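PDB 6LWT: superantigen-like protein SSL10 from Staphylococcus aureus subsp. aureus, which probably binds the Fc region of human IgG, hindering C1q binding and classical complement activation, and probably interferes with plasma clotting through prothrombin. Local coordinates for residues M27-I32 with V73-E78; N31-K36 with S67-D72; N40-K45 with V53-N58; Y87-V92 with K181-V186; I131-L136 with E185-K190. All coordinates share one frame; numbering follows the deposited sequence.

Contact 1: M27-I32 with V73-E78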
# COMPACT_ATOMS: atom_id res chain seq x y z
N MET A 27 8.88 3.04 5.53
CA MET A 27 9.65 4.23 5.17
C MET A 27 9.33 4.61 3.75
O MET A 27 9.22 3.73 2.89
CB MET A 27 11.17 3.96 5.24
CG MET A 27 11.70 3.49 6.58
SD MET A 27 13.50 3.66 6.67
CE MET A 27 13.99 2.25 5.70
N GLU A 28 9.17 5.91 3.51
CA GLU A 28 9.08 6.44 2.15
C GLU A 28 10.46 6.92 1.76
O GLU A 28 11.03 7.79 2.43
CB GLU A 28 8.10 7.60 2.07
CG GLU A 28 6.69 7.21 2.45
CD GLU A 28 5.68 8.28 2.11
OE1 GLU A 28 4.85 8.60 2.99
OE2 GLU A 28 5.69 8.77 0.96
N MET A 29 11.00 6.34 0.71
CA MET A 29 12.36 6.65 0.27
C MET A 29 12.29 7.17 -1.14
O MET A 29 11.81 6.49 -2.05
CB MET A 29 13.24 5.42 0.36
CG MET A 29 13.43 4.93 1.79
SD MET A 29 14.16 3.30 1.85
CE MET A 29 12.81 2.32 1.26
N LYS A 30 12.75 8.41 -1.28
CA LYS A 30 12.65 9.14 -2.53
C LYS A 30 14.02 9.16 -3.23
O LYS A 30 15.08 9.16 -2.56
CB LYS A 30 12.10 10.55 -2.21
CG LYS A 30 12.39 11.63 -3.23
CD LYS A 30 11.62 12.91 -2.95
CE LYS A 30 10.31 12.97 -3.73
NZ LYS A 30 9.68 14.33 -3.67
N ASN A 31 14.01 9.13 -4.56
CA ASN A 31 15.22 9.35 -5.36
C ASN A 31 16.33 8.30 -5.09
O ASN A 31 17.50 8.64 -4.89
CB ASN A 31 15.72 10.79 -5.14
CG ASN A 31 16.60 11.29 -6.27
OD1 ASN A 31 16.24 11.20 -7.44
ND2 ASN A 31 17.75 11.85 -5.92
N ILE A 32 15.92 7.03 -5.07
CA ILE A 32 16.79 5.90 -4.73
C ILE A 32 17.52 5.36 -5.96
O ILE A 32 16.91 5.22 -7.01
CB ILE A 32 15.95 4.75 -4.07
CG1 ILE A 32 15.49 5.16 -2.67
CG2 ILE A 32 16.69 3.42 -4.02
CD1 ILE A 32 16.60 5.53 -1.70
N VAL A 73 10.44 4.50 -3.54
CA VAL A 73 10.19 3.21 -2.89
C VAL A 73 9.36 3.41 -1.62
O VAL A 73 9.74 4.20 -0.74
CB VAL A 73 11.51 2.46 -2.55
CG1 VAL A 73 11.22 1.09 -1.94
CG2 VAL A 73 12.33 2.27 -3.82
N PHE A 74 8.22 2.72 -1.55
CA PHE A 74 7.43 2.64 -0.32
C PHE A 74 7.76 1.31 0.33
O PHE A 74 7.30 0.24 -0.11
CB PHE A 74 5.94 2.77 -0.56
CG PHE A 74 5.14 2.75 0.73
CD1 PHE A 74 5.19 3.85 1.58
CD2 PHE A 74 4.37 1.67 1.09
CE1 PHE A 74 4.46 3.86 2.77
CE2 PHE A 74 3.65 1.67 2.28
CZ PHE A 74 3.69 2.76 3.12
N PHE A 75 8.56 1.39 1.38
CA PHE A 75 9.06 0.20 2.09
C PHE A 75 8.08 -0.19 3.19
O PHE A 75 7.66 0.67 3.97
CB PHE A 75 10.44 0.53 2.68
CG PHE A 75 10.93 -0.47 3.70
CD1 PHE A 75 10.60 -0.33 5.06
CD2 PHE A 75 11.74 -1.52 3.31
CE1 PHE A 75 11.05 -1.25 5.99
CE2 PHE A 75 12.21 -2.44 4.24
CZ PHE A 75 11.85 -2.31 5.58
N VAL A 76 7.73 -1.48 3.23
CA VAL A 76 7.02 -2.08 4.36
C VAL A 76 7.81 -3.33 4.78
O VAL A 76 8.05 -4.21 3.96
CB VAL A 76 5.56 -2.45 3.99
CG1 VAL A 76 4.87 -3.19 5.13
CG2 VAL A 76 4.79 -1.18 3.61
N GLN A 77 8.19 -3.41 6.04
CA GLN A 77 8.97 -4.57 6.50
C GLN A 77 8.17 -5.87 6.47
O GLN A 77 7.18 -6.01 7.17
CB GLN A 77 9.53 -4.35 7.91
CG GLN A 77 10.55 -5.43 8.28
CD GLN A 77 11.30 -5.17 9.56
OE1 GLN A 77 11.42 -6.07 10.40
NE2 GLN A 77 11.85 -3.99 9.70
N GLU A 78 8.59 -6.81 5.64
CA GLU A 78 8.10 -8.18 5.69
C GLU A 78 8.92 -9.02 6.67
O GLU A 78 8.38 -9.88 7.37
CB GLU A 78 8.17 -8.84 4.32
CG GLU A 78 7.39 -8.12 3.25
CD GLU A 78 5.89 -8.10 3.51
OE1 GLU A 78 5.34 -9.05 4.13
OE2 GLU A 78 5.26 -7.13 3.06
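The ring of Phe74 receives Glu28 at its edge: Glu28 CG lies close to the ring plane, 3.8 Å from Phe74 CD1, and the carboxylate is turned 69° from the ring. Phe75, on the other face of the two strands, has the backbone N of Met27 at its ring edge, while the methyl of Met29 comes in obliquely. That methyl is tightly placed, with Met29 CE 3.3 Å from Phe75 CB and 3.8 Å from Val73 CG1; a bend at chi3 (-71°) turns it toward both. Strands 27-30 and 73-76 run antiparallel. Two hydrogen-bonded pairs, Met27 with Phe75 and Met29 with Val73, flank the non-hydrogen-bonded pair Glu28-Phe74; the bond from Val73 N to Met29 O is 2.8 Å long and nearly straight (175°). Glu28 uses its carboxylate in a salt bridge with Lys139 of helix 133-148. The chemistry therefore divides by face: Met29, Val73 and Phe75 supply apolar OB-fold core, whereas Glu28 and Phe74 face the helix of the beta-grasp domain.

Contact 2: N31-K36 with S67-D72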
# COMPACT_ATOMS: atom_id res chain seq x y z
N ASN A 31 14.01 9.13 -4.56
CA ASN A 31 15.22 9.35 -5.36
C ASN A 31 16.33 8.30 -5.09
O ASN A 31 17.50 8.64 -4.89
CB ASN A 31 15.72 10.79 -5.14
CG ASN A 31 16.60 11.29 -6.27
OD1 ASN A 31 16.24 11.20 -7.44
ND2 ASN A 31 17.75 11.85 -5.92
N ILE A 32 15.92 7.03 -5.07
CA ILE A 32 16.79 5.90 -4.73
C ILE A 32 17.52 5.36 -5.96
O ILE A 32 16.91 5.22 -7.01
CB ILE A 32 15.95 4.75 -4.07
CG1 ILE A 32 15.49 5.16 -2.67
CG2 ILE A 32 16.69 3.42 -4.02
CD1 ILE A 32 16.60 5.53 -1.70
N SER A 33 18.82 5.08 -5.81
CA SER A 33 19.60 4.29 -6.77
C SER A 33 19.68 2.85 -6.27
O SER A 33 19.89 2.62 -5.09
CB SER A 33 21.03 4.82 -6.94
OG SER A 33 21.03 6.19 -7.27
N ALA A 34 19.52 1.89 -7.18
CA ALA A 34 19.46 0.48 -6.81
C ALA A 34 19.97 -0.42 -7.93
O ALA A 34 19.99 -0.02 -9.08
CB ALA A 34 18.04 0.10 -6.44
N LEU A 35 20.40 -1.63 -7.56
CA LEU A 35 20.88 -2.63 -8.51
C LEU A 35 19.98 -3.85 -8.46
O LEU A 35 19.51 -4.26 -7.39
CB LEU A 35 22.31 -3.10 -8.19
CG LEU A 35 23.44 -2.09 -7.94
CD1 LEU A 35 24.78 -2.83 -7.95
CD2 LEU A 35 23.47 -0.97 -8.97
N LYS A 36 19.80 -4.47 -9.61
CA LYS A 36 19.15 -5.76 -9.70
C LYS A 36 19.95 -6.78 -8.88
O LYS A 36 21.19 -6.76 -8.91
CB LYS A 36 19.11 -6.24 -11.15
CG LYS A 36 17.99 -7.20 -11.46
CD LYS A 36 16.83 -6.46 -12.11
CE LYS A 36 15.80 -7.41 -12.69
NZ LYS A 36 15.06 -6.73 -13.79
N SER A 67 20.75 -1.54 -13.35
CA SER A 67 20.90 -0.47 -12.37
C SER A 67 19.87 0.65 -12.60
O SER A 67 19.47 0.91 -13.74
CB SER A 67 22.34 0.06 -12.33
OG SER A 67 22.58 1.03 -13.32
N TYR A 68 19.44 1.27 -11.50
CA TYR A 68 18.37 2.27 -11.51
C TYR A 68 18.79 3.48 -10.71
O TYR A 68 19.56 3.34 -9.76
CB TYR A 68 17.08 1.68 -10.92
CG TYR A 68 16.57 0.49 -11.69
CD1 TYR A 68 17.07 -0.79 -11.44
CD2 TYR A 68 15.62 0.63 -12.69
CE1 TYR A 68 16.64 -1.88 -12.16
CE2 TYR A 68 15.18 -0.46 -13.43
CZ TYR A 68 15.69 -1.72 -13.15
OH TYR A 68 15.26 -2.82 -13.87
N GLU A 69 18.28 4.64 -11.12
CA GLU A 69 18.40 5.89 -10.37
C GLU A 69 17.01 6.53 -10.28
O GLU A 69 16.15 6.26 -11.11
CB GLU A 69 19.37 6.86 -11.05
CG GLU A 69 20.80 6.34 -11.19
CD GLU A 69 21.80 7.42 -11.59
OE1 GLU A 69 21.45 8.32 -12.39
OE2 GLU A 69 22.96 7.38 -11.10
N GLY A 70 16.82 7.37 -9.27
CA GLY A 70 15.59 8.15 -9.10
C GLY A 70 14.32 7.37 -8.81
O GLY A 70 13.22 7.83 -9.16
N LEU A 71 14.46 6.20 -8.18
CA LEU A 71 13.32 5.38 -7.80
C LEU A 71 12.62 5.99 -6.58
O LEU A 71 13.25 6.61 -5.71
CB LEU A 71 13.75 3.96 -7.46
CG LEU A 71 14.43 3.14 -8.54
CD1 LEU A 71 14.81 1.79 -7.97
CD2 LEU A 71 13.52 2.96 -9.74
N ASP A 72 11.32 5.79 -6.52
CA ASP A 72 10.52 6.11 -5.37
C ASP A 72 10.12 4.76 -4.80
O ASP A 72 9.54 3.97 -5.51
CB ASP A 72 9.30 6.91 -5.82
CG ASP A 72 8.40 7.28 -4.69
OD1 ASP A 72 8.86 8.06 -3.84
OD2 ASP A 72 7.22 6.85 -4.65
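Asn31 and Ile32 both face Leu71, and Gly70 and Leu71 both face Ile32, so two G1 beta bulges meet where both strands of this antiparallel OB-fold pair turn a corner. Ile32 and Leu71 exchange two backbone hydrogen bonds, the one from Ile32 N to Leu71 O almost straight at 176°. Beyond the bulge the register slips by one residue, and Ala34 pairs with Tyr68.

The side chains divide between two faces of the pair. On the buried one, Leu71 CG stands anti to its carbonyl carbon (chi1 -61°), and the CD1 branch touches Ala34 CB at 4.0 Å, while Leu71 CB packs 3.4 Å from Ile32 O. Ile32 and Ala34 continue this apolar side onto Phe44 of strand 41-46. Tyr68 brings its ring edge to Ala34 O, with Tyr68 CD1 3.8 Å from that oxygen, and its hydroxyl is hydrogen-bonded to Gln65 N. On the exposed side, Leu35 CD2 meets Ser67 CB at 3.7 Å. Nearer the bulges, the hydroxyl of Ser33 lies against the aliphatic part of Glu69, Ser33 OG being 3.9 Å from Glu69 CG. At the corner, chi1 of Asn31 (-158°) sets CG anti to the backbone N; beyond it the amide oxygen approaches the other strand, Asn31 OD1 lying 3.5 Å from Gly70 CA.

Contact 3: N40-K45 with V53-N58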
# COMPACT_ATOMS: atom_id res chain seq x y z
N ASN A 40 14.61 -11.17 -9.93
CA ASN A 40 13.44 -10.37 -9.50
C ASN A 40 13.57 -9.65 -8.16
O ASN A 40 12.57 -9.50 -7.44
CB ASN A 40 12.18 -11.23 -9.54
CG ASN A 40 12.40 -12.61 -8.99
OD1 ASN A 40 12.79 -12.78 -7.85
ND2 ASN A 40 12.15 -13.62 -9.82
N ASN A 41 14.76 -9.13 -7.86
CA ASN A 41 14.93 -8.25 -6.70
C ASN A 41 15.71 -7.01 -7.06
O ASN A 41 16.44 -6.97 -8.08
CB ASN A 41 15.61 -8.97 -5.52
CG ASN A 41 14.86 -10.21 -5.06
OD1 ASN A 41 13.95 -10.14 -4.25
ND2 ASN A 41 15.26 -11.36 -5.56
N LEU A 42 15.56 -5.99 -6.23
CA LEU A 42 16.41 -4.84 -6.24
C LEU A 42 17.06 -4.75 -4.88
O LEU A 42 16.45 -5.14 -3.87
CB LEU A 42 15.61 -3.57 -6.47
CG LEU A 42 14.86 -3.43 -7.79
CD1 LEU A 42 14.13 -2.10 -7.81
CD2 LEU A 42 15.83 -3.56 -8.94
N ARG A 43 18.29 -4.23 -4.86
CA ARG A 43 19.01 -3.96 -3.63
C ARG A 43 19.55 -2.56 -3.58
O ARG A 43 20.09 -2.03 -4.55
CB ARG A 43 20.17 -4.94 -3.45
CG ARG A 43 19.72 -6.34 -3.10
CD ARG A 43 20.95 -7.21 -2.84
NE ARG A 43 20.56 -8.43 -2.16
CZ ARG A 43 21.41 -9.31 -1.64
NH1 ARG A 43 22.73 -9.13 -1.72
NH2 ARG A 43 20.93 -10.39 -1.04
N PHE A 44 19.45 -1.96 -2.41
CA PHE A 44 20.11 -0.70 -2.15
C PHE A 44 20.32 -0.50 -0.66
O PHE A 44 19.86 -1.30 0.17
CB PHE A 44 19.31 0.47 -2.75
CG PHE A 44 17.93 0.63 -2.17
CD1 PHE A 44 16.88 -0.16 -2.61
CD2 PHE A 44 17.68 1.61 -1.22
CE1 PHE A 44 15.60 0.00 -2.10
CE2 PHE A 44 16.40 1.79 -0.72
CZ PHE A 44 15.36 0.98 -1.15
N LYS A 45 21.05 0.56 -0.33
CA LYS A 45 21.20 0.98 1.05
C LYS A 45 20.58 2.34 1.24
O LYS A 45 20.70 3.21 0.39
CB LYS A 45 22.68 0.98 1.45
CG LYS A 45 23.22 -0.43 1.63
CD LYS A 45 24.74 -0.45 1.68
CE LYS A 45 25.27 -0.09 3.05
NZ LYS A 45 26.73 -0.40 3.15
N VAL A 53 14.21 -5.47 -2.22
CA VAL A 53 12.85 -5.36 -2.71
C VAL A 53 12.59 -6.52 -3.66
O VAL A 53 13.35 -6.69 -4.63
CB VAL A 53 12.64 -4.05 -3.51
CG1 VAL A 53 11.17 -3.89 -3.90
CG2 VAL A 53 13.18 -2.85 -2.74
N LEU A 54 11.56 -7.32 -3.37
CA LEU A 54 11.03 -8.32 -4.28
C LEU A 54 10.14 -7.64 -5.31
O LEU A 54 9.20 -6.92 -4.93
CB LEU A 54 10.25 -9.38 -3.52
CG LEU A 54 9.54 -10.47 -4.34
CD1 LEU A 54 10.54 -11.40 -5.01
CD2 LEU A 54 8.59 -11.26 -3.46
N LEU A 55 10.44 -7.86 -6.58
CA LEU A 55 9.62 -7.38 -7.68
C LEU A 55 8.59 -8.47 -8.03
O LEU A 55 8.97 -9.52 -8.53
CB LEU A 55 10.50 -7.05 -8.89
CG LEU A 55 11.61 -6.01 -8.68
CD1 LEU A 55 12.51 -5.93 -9.91
CD2 LEU A 55 11.04 -4.64 -8.35
N PRO A 56 7.28 -8.24 -7.75
CA PRO A 56 6.22 -9.20 -8.13
C PRO A 56 6.23 -9.56 -9.62
O PRO A 56 6.57 -8.70 -10.45
CB PRO A 56 4.92 -8.46 -7.79
CG PRO A 56 5.30 -7.39 -6.83
CD PRO A 56 6.73 -7.04 -7.08
N GLY A 57 5.84 -10.79 -9.95
CA GLY A 57 5.91 -11.30 -11.33
C GLY A 57 5.22 -10.41 -12.36
O GLY A 57 5.69 -10.28 -13.49
N ASN A 58 4.10 -9.79 -11.94
CA ASN A 58 3.33 -8.86 -12.79
C ASN A 58 4.08 -7.62 -13.29
O ASN A 58 3.69 -7.04 -14.31
CB ASN A 58 2.05 -8.39 -12.06
CG ASN A 58 0.96 -9.46 -12.02
OD1 ASN A 58 0.75 -10.17 -12.99
ND2 ASN A 58 0.25 -9.56 -10.89
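Leu42 and Val53 are joined by a pair of backbone hydrogen bonds: Leu42 N to Val53 O, with the donor in the carbonyl plane, and Val53 N to Leu42 O, both 2.8 Å. A third bond, from Leu55 N to Asn40 O, is also 2.8 Å and fairly straight (168°), although Leu55 already lies beyond the strand. Between these bonds sits the non-hydrogen-bonded pair Asn41-Leu54, where Asn41 CA adds a CA-H...O contact to Val53 O at 3.0 Å.

Apolar contacts gather on the buried face. Leu42 and Leu55 cross at about a right angle, and both methyls of Leu55 meet the Leu42 branch point, each of Leu55 CD1 and CD2 lying 4.0 Å from Leu42 CG. Val53 presents its CG2 methyl to the ring edge of Phe44, at 3.8 Å from Phe44 CE1.

Mixed polar and apolar contacts occupy the other face. Asn41 OD1 rests 3.4 Å from Leu54 CA and also touches Leu54 CD1, while the side chains of Asn40 and Leu54 lie side by side, pointing the same way. Leu54 is hydrogen-bonded through its backbone to Thr88 and Gly90 of strand 85-93. The arrangement is the open end of an antiparallel beta hairpin, strands 41-46 and 49-54, built into the OB-fold barrel.

Contact 4: Y87-V92 with K181-V186; sequences YTVGGV and KYMGEV
Met183 opens the contact with Val89, entering from a loop that follows the 3-10 turn at Lys181 and Tyr182. Its CG is anti to the carbonyl carbon (chi1 -72°) and the chain beyond is extended; the side chain crosses that of Val89 at about a right angle. The sulfur does the touching, with Met183 SD 3.8 Å from Val89 CB and 3.9 Å from Val89 CG1, while Met183 CB lies 3.8 Å from Val89 O. The carbonyl of Met183 then takes the hydrogen bond that joins the segments: Gly91 N to Met183 O, 3.0 Å, at 152°, with the donor tilted 35° from the carbonyl plane. Gly90 CA lies 3.6 Å from the same Met183 O, and Gly90 and Gly91 both have positive phi.

Gly184 follows, approaching Gly90 loosely, with Gly184 N 4.5 Å from Gly90 CA. Further on, Val186 also stays at a distance, its CG2 lying 4.4 Å from Val92 O. Lys134 of helix 133-148 donates to Val89 O beside this site. Between these two segments, one from the OB-fold and one from the beta-grasp domain, the join is thus made by one backbone hydrogen bond, Gly90 set against the Met183 carbonyl, and apolar packing, with no salt bridge.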
# COMPACT_ATOMS: atom_id res chain seq x y z
N TYR A 87 13.60 -6.78 4.22
CA TYR A 87 12.92 -7.21 3.00
C TYR A 87 11.58 -6.51 2.85
O TYR A 87 10.81 -6.41 3.81
CB TYR A 87 12.70 -8.72 2.97
CG TYR A 87 13.98 -9.50 2.95
CD1 TYR A 87 14.71 -9.70 4.13
CD2 TYR A 87 14.50 -10.00 1.77
CE1 TYR A 87 15.91 -10.38 4.12
CE2 TYR A 87 15.70 -10.70 1.75
CZ TYR A 87 16.40 -10.89 2.92
OH TYR A 87 17.61 -11.58 2.89
N THR A 88 11.29 -6.10 1.62
CA THR A 88 10.01 -5.45 1.29
C THR A 88 9.57 -6.00 -0.08
O THR A 88 10.37 -6.59 -0.82
CB THR A 88 10.15 -3.91 1.33
OG1 THR A 88 8.88 -3.27 1.12
CG2 THR A 88 11.17 -3.42 0.32
N VAL A 89 8.29 -5.82 -0.41
CA VAL A 89 7.73 -6.35 -1.66
C VAL A 89 7.09 -5.20 -2.45
O VAL A 89 6.26 -4.48 -1.92
CB VAL A 89 6.69 -7.44 -1.39
CG1 VAL A 89 6.09 -7.97 -2.70
CG2 VAL A 89 7.27 -8.61 -0.57
N GLY A 90 7.47 -5.08 -3.71
CA GLY A 90 6.88 -4.07 -4.62
C GLY A 90 7.13 -2.66 -4.17
O GLY A 90 8.16 -2.35 -3.60
N GLY A 91 6.15 -1.79 -4.40
CA GLY A 91 6.22 -0.44 -3.87
C GLY A 91 7.17 0.48 -4.60
O GLY A 91 7.51 1.50 -4.05
N VAL A 92 7.58 0.15 -5.83
CA VAL A 92 8.58 0.91 -6.58
C VAL A 92 7.95 1.62 -7.77
O VAL A 92 7.25 0.99 -8.56
CB VAL A 92 9.70 -0.00 -7.14
CG1 VAL A 92 10.77 0.82 -7.84
CG2 VAL A 92 10.32 -0.85 -6.03
N LYS A 181 1.52 -10.32 -5.15
CA LYS A 181 1.41 -10.17 -6.60
C LYS A 181 0.80 -8.83 -7.05
O LYS A 181 0.98 -8.44 -8.21
CB LYS A 181 0.61 -11.33 -7.21
CG LYS A 181 -0.88 -11.33 -6.90
CD LYS A 181 -1.62 -12.47 -7.60
CE LYS A 181 -2.01 -13.60 -6.67
NZ LYS A 181 -3.32 -14.19 -7.09
N TYR A 182 0.08 -8.14 -6.14
CA TYR A 182 -0.55 -6.85 -6.45
C TYR A 182 0.20 -5.63 -5.93
O TYR A 182 -0.25 -4.50 -6.15
CB TYR A 182 -1.99 -6.83 -5.90
CG TYR A 182 -2.84 -7.95 -6.46
CD1 TYR A 182 -2.99 -8.10 -7.83
CD2 TYR A 182 -3.49 -8.86 -5.62
CE1 TYR A 182 -3.77 -9.13 -8.36
CE2 TYR A 182 -4.27 -9.89 -6.13
CZ TYR A 182 -4.39 -10.03 -7.51
OH TYR A 182 -5.14 -11.05 -8.06
N MET A 183 1.34 -5.83 -5.27
CA MET A 183 2.04 -4.74 -4.61
C MET A 183 2.91 -3.89 -5.53
O MET A 183 3.47 -2.89 -5.10
CB MET A 183 2.89 -5.27 -3.45
CG MET A 183 2.04 -5.70 -2.28
SD MET A 183 3.03 -6.36 -0.95
CE MET A 183 1.77 -6.62 0.27
N GLY A 184 3.00 -4.27 -6.80
CA GLY A 184 3.71 -3.46 -7.77
C GLY A 184 2.85 -2.57 -8.64
O GLY A 184 3.41 -1.65 -9.23
N GLU A 185 1.54 -2.85 -8.74
CA GLU A 185 0.55 -2.05 -9.51
C GLU A 185 0.69 -0.56 -9.20
O GLU A 185 0.69 -0.21 -8.02
CB GLU A 185 -0.89 -2.43 -9.11
CG GLU A 185 -1.50 -3.66 -9.77
CD GLU A 185 -2.52 -3.35 -10.87
OE1 GLU A 185 -2.88 -4.30 -11.57
OE2 GLU A 185 -2.98 -2.19 -11.05
N VAL A 186 0.71 0.29 -10.22
CA VAL A 186 0.88 1.75 -10.03
C VAL A 186 -0.40 2.45 -10.43
O VAL A 186 -0.95 2.17 -11.49
CB VAL A 186 2.05 2.30 -10.87
CG1 VAL A 186 2.15 3.82 -10.74
CG2 VAL A 186 3.36 1.65 -10.47

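Contact 5: I131-L136 with E185-K190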
# COMPACT_ATOMS: atom_id res chain seq x y z
N ILE A 131 1.02 6.46 -7.21
CA ILE A 131 1.03 5.75 -5.95
C ILE A 131 0.80 4.28 -6.26
O ILE A 131 -0.09 3.94 -7.05
CB ILE A 131 -0.03 6.32 -4.96
CG1 ILE A 131 0.16 5.72 -3.57
CG2 ILE A 131 -1.47 6.11 -5.44
CD1 ILE A 131 -0.61 6.43 -2.48
N THR A 132 1.63 3.40 -5.68
CA THR A 132 1.36 1.98 -5.80
C THR A 132 0.09 1.61 -5.05
O THR A 132 -0.26 2.22 -4.02
CB THR A 132 2.53 1.09 -5.32
OG1 THR A 132 2.86 1.40 -3.95
CG2 THR A 132 3.75 1.32 -6.23
N LEU A 133 -0.57 0.57 -5.53
CA LEU A 133 -1.64 -0.06 -4.75
C LEU A 133 -1.16 -0.49 -3.38
O LEU A 133 -1.91 -0.39 -2.41
CB LEU A 133 -2.30 -1.21 -5.51
CG LEU A 133 -3.47 -1.90 -4.78
CD1 LEU A 133 -4.66 -0.97 -4.56
CD2 LEU A 133 -3.92 -3.12 -5.55
N LYS A 134 0.10 -0.94 -3.28
CA LYS A 134 0.71 -1.26 -1.99
C LYS A 134 0.64 -0.11 -0.98
O LYS A 134 0.22 -0.30 0.17
CB LYS A 134 2.17 -1.62 -2.22
CG LYS A 134 2.92 -1.94 -0.95
CD LYS A 134 4.42 -1.91 -1.18
CE LYS A 134 5.15 -2.42 0.03
NZ LYS A 134 4.81 -3.83 0.35
N GLU A 135 1.09 1.08 -1.40
CA GLU A 135 1.15 2.24 -0.51
C GLU A 135 -0.26 2.73 -0.16
O GLU A 135 -0.53 3.09 0.99
CB GLU A 135 1.95 3.37 -1.16
CG GLU A 135 2.11 4.58 -0.25
CD GLU A 135 2.97 5.70 -0.82
OE1 GLU A 135 3.78 5.47 -1.74
OE2 GLU A 135 2.86 6.82 -0.30
N LEU A 136 -1.15 2.72 -1.15
CA LEU A 136 -2.52 3.16 -0.93
C LEU A 136 -3.23 2.20 0.03
O LEU A 136 -3.84 2.63 1.00
CB LEU A 136 -3.27 3.30 -2.25
CG LEU A 136 -4.64 3.98 -2.17
CD1 LEU A 136 -4.62 5.27 -1.38
CD2 LEU A 136 -5.14 4.21 -3.58
N GLU A 185 1.54 -2.85 -8.74
CA GLU A 185 0.55 -2.05 -9.51
C GLU A 185 0.69 -0.56 -9.20
O GLU A 185 0.69 -0.21 -8.02
CB GLU A 185 -0.89 -2.43 -9.11
CG GLU A 185 -1.50 -3.66 -9.77
CD GLU A 185 -2.52 -3.35 -10.87
OE1 GLU A 185 -2.88 -4.30 -11.57
OE2 GLU A 185 -2.98 -2.19 -11.05
N VAL A 186 0.71 0.29 -10.22
CA VAL A 186 0.88 1.75 -10.03
C VAL A 186 -0.40 2.45 -10.43
O VAL A 186 -0.95 2.17 -11.49
CB VAL A 186 2.05 2.30 -10.87
CG1 VAL A 186 2.15 3.82 -10.74
CG2 VAL A 186 3.36 1.65 -10.47
N ILE A 187 -0.89 3.35 -9.57
CA ILE A 187 -2.12 4.08 -9.82
C ILE A 187 -1.74 5.55 -10.00
O ILE A 187 -0.95 6.10 -9.24
CB ILE A 187 -3.13 3.94 -8.66
CG1 ILE A 187 -3.49 2.46 -8.43
CG2 ILE A 187 -4.38 4.78 -8.96
CD1 ILE A 187 -4.21 2.19 -7.12
N GLU A 188 -2.33 6.17 -11.01
CA GLU A 188 -2.21 7.60 -11.25
C GLU A 188 -3.14 8.33 -10.28
O GLU A 188 -4.36 8.21 -10.37
CB GLU A 188 -2.60 7.87 -12.70
CG GLU A 188 -2.40 9.31 -13.15
CD GLU A 188 -1.06 9.60 -13.81
OE1 GLU A 188 -0.92 10.75 -14.29
OE2 GLU A 188 -0.17 8.71 -13.86
N SER A 189 -2.57 9.09 -9.35
CA SER A 189 -3.29 9.61 -8.19
C SER A 189 -4.51 10.49 -8.53
O SER A 189 -5.51 10.45 -7.84
CB SER A 189 -2.34 10.40 -7.29
OG SER A 189 -1.27 9.58 -6.79
N LYS A 190 -4.37 11.30 -9.59
CA LYS A 190 -5.45 12.19 -10.08
C LYS A 190 -6.64 11.45 -10.68
O LYS A 190 -7.71 12.03 -10.84
CB LYS A 190 -4.88 13.15 -11.13
CG LYS A 190 -4.56 12.48 -12.47
CD LYS A 190 -4.29 13.48 -13.59
CE LYS A 190 -3.49 12.91 -14.75
NZ LYS A 190 -4.08 11.69 -15.38
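Ile187 CG1 stands anti to its carbonyl carbon (chi1 -59°), beside the backbone N; beyond it, the end methyl meets that of Leu133, with Leu133 CD1 lying 4.1 Å from Ile187 CD1. The same Ile187 methyl touches Leu136 CD2, from a side chain that it crosses at about a right angle. Ile187 packs further on Leu164 and Tyr170, which places this cluster between helix 133-148 and the beta-grasp sheet.

The backbones pair antiparallel. Ile131 and Ile187 exchange two hydrogen bonds, the shorter being Ile187 N to Ile131 O at 2.7 Å. At the non-hydrogen-bonded pair Thr132-Val186, the CG2 methyls of both residues are 4.3 Å apart. Glu185 O is approached twice: it accepts from Leu133 N, 2.9 Å, and takes a CA-H...O contact from Thr132 CA, 3.2 Å. The carbonyl of Glu185, just before strand 186-188, thereby takes the first N-H of the helix.

Further along, Ser189 OG rests 3.7 Å from Ile131 CG2 and is hydrogen-bonded to Lys128 O. Thr132 puts OG1 between its backbone N and carbonyl carbon (chi1 57°), where it accepts from Glu135 N at 3.1 Å. This is an N-cap at the start of helix 133-148, formed where strand 130-132, paired with strand 186-188, runs directly into the helix of the beta-grasp domain.

Contacts 1, 2 and 3 belong to the OB-fold domain and share one curled sheet: contacts 1 and 2 both use strand 71-76, and contact 3 is nested along the chain within the loops they close. Phe44 of contact 3 packs against Met29 and Ile32, tying their apolar faces together. Contacts 1, 4 and 5 are buried, with contacts 4 and 5 nearest the chain centre, whereas contacts 2 and 3 lie farther out and combine buried apolar faces with exposed polar residues. Paired strands dominate contacts 1 to 3; contact 5 adds a helix cap, and contact 4, between domains, has one backbone hydrogen bond and the packing of Met183 on Val89. Lys134 links contacts 4 and 5.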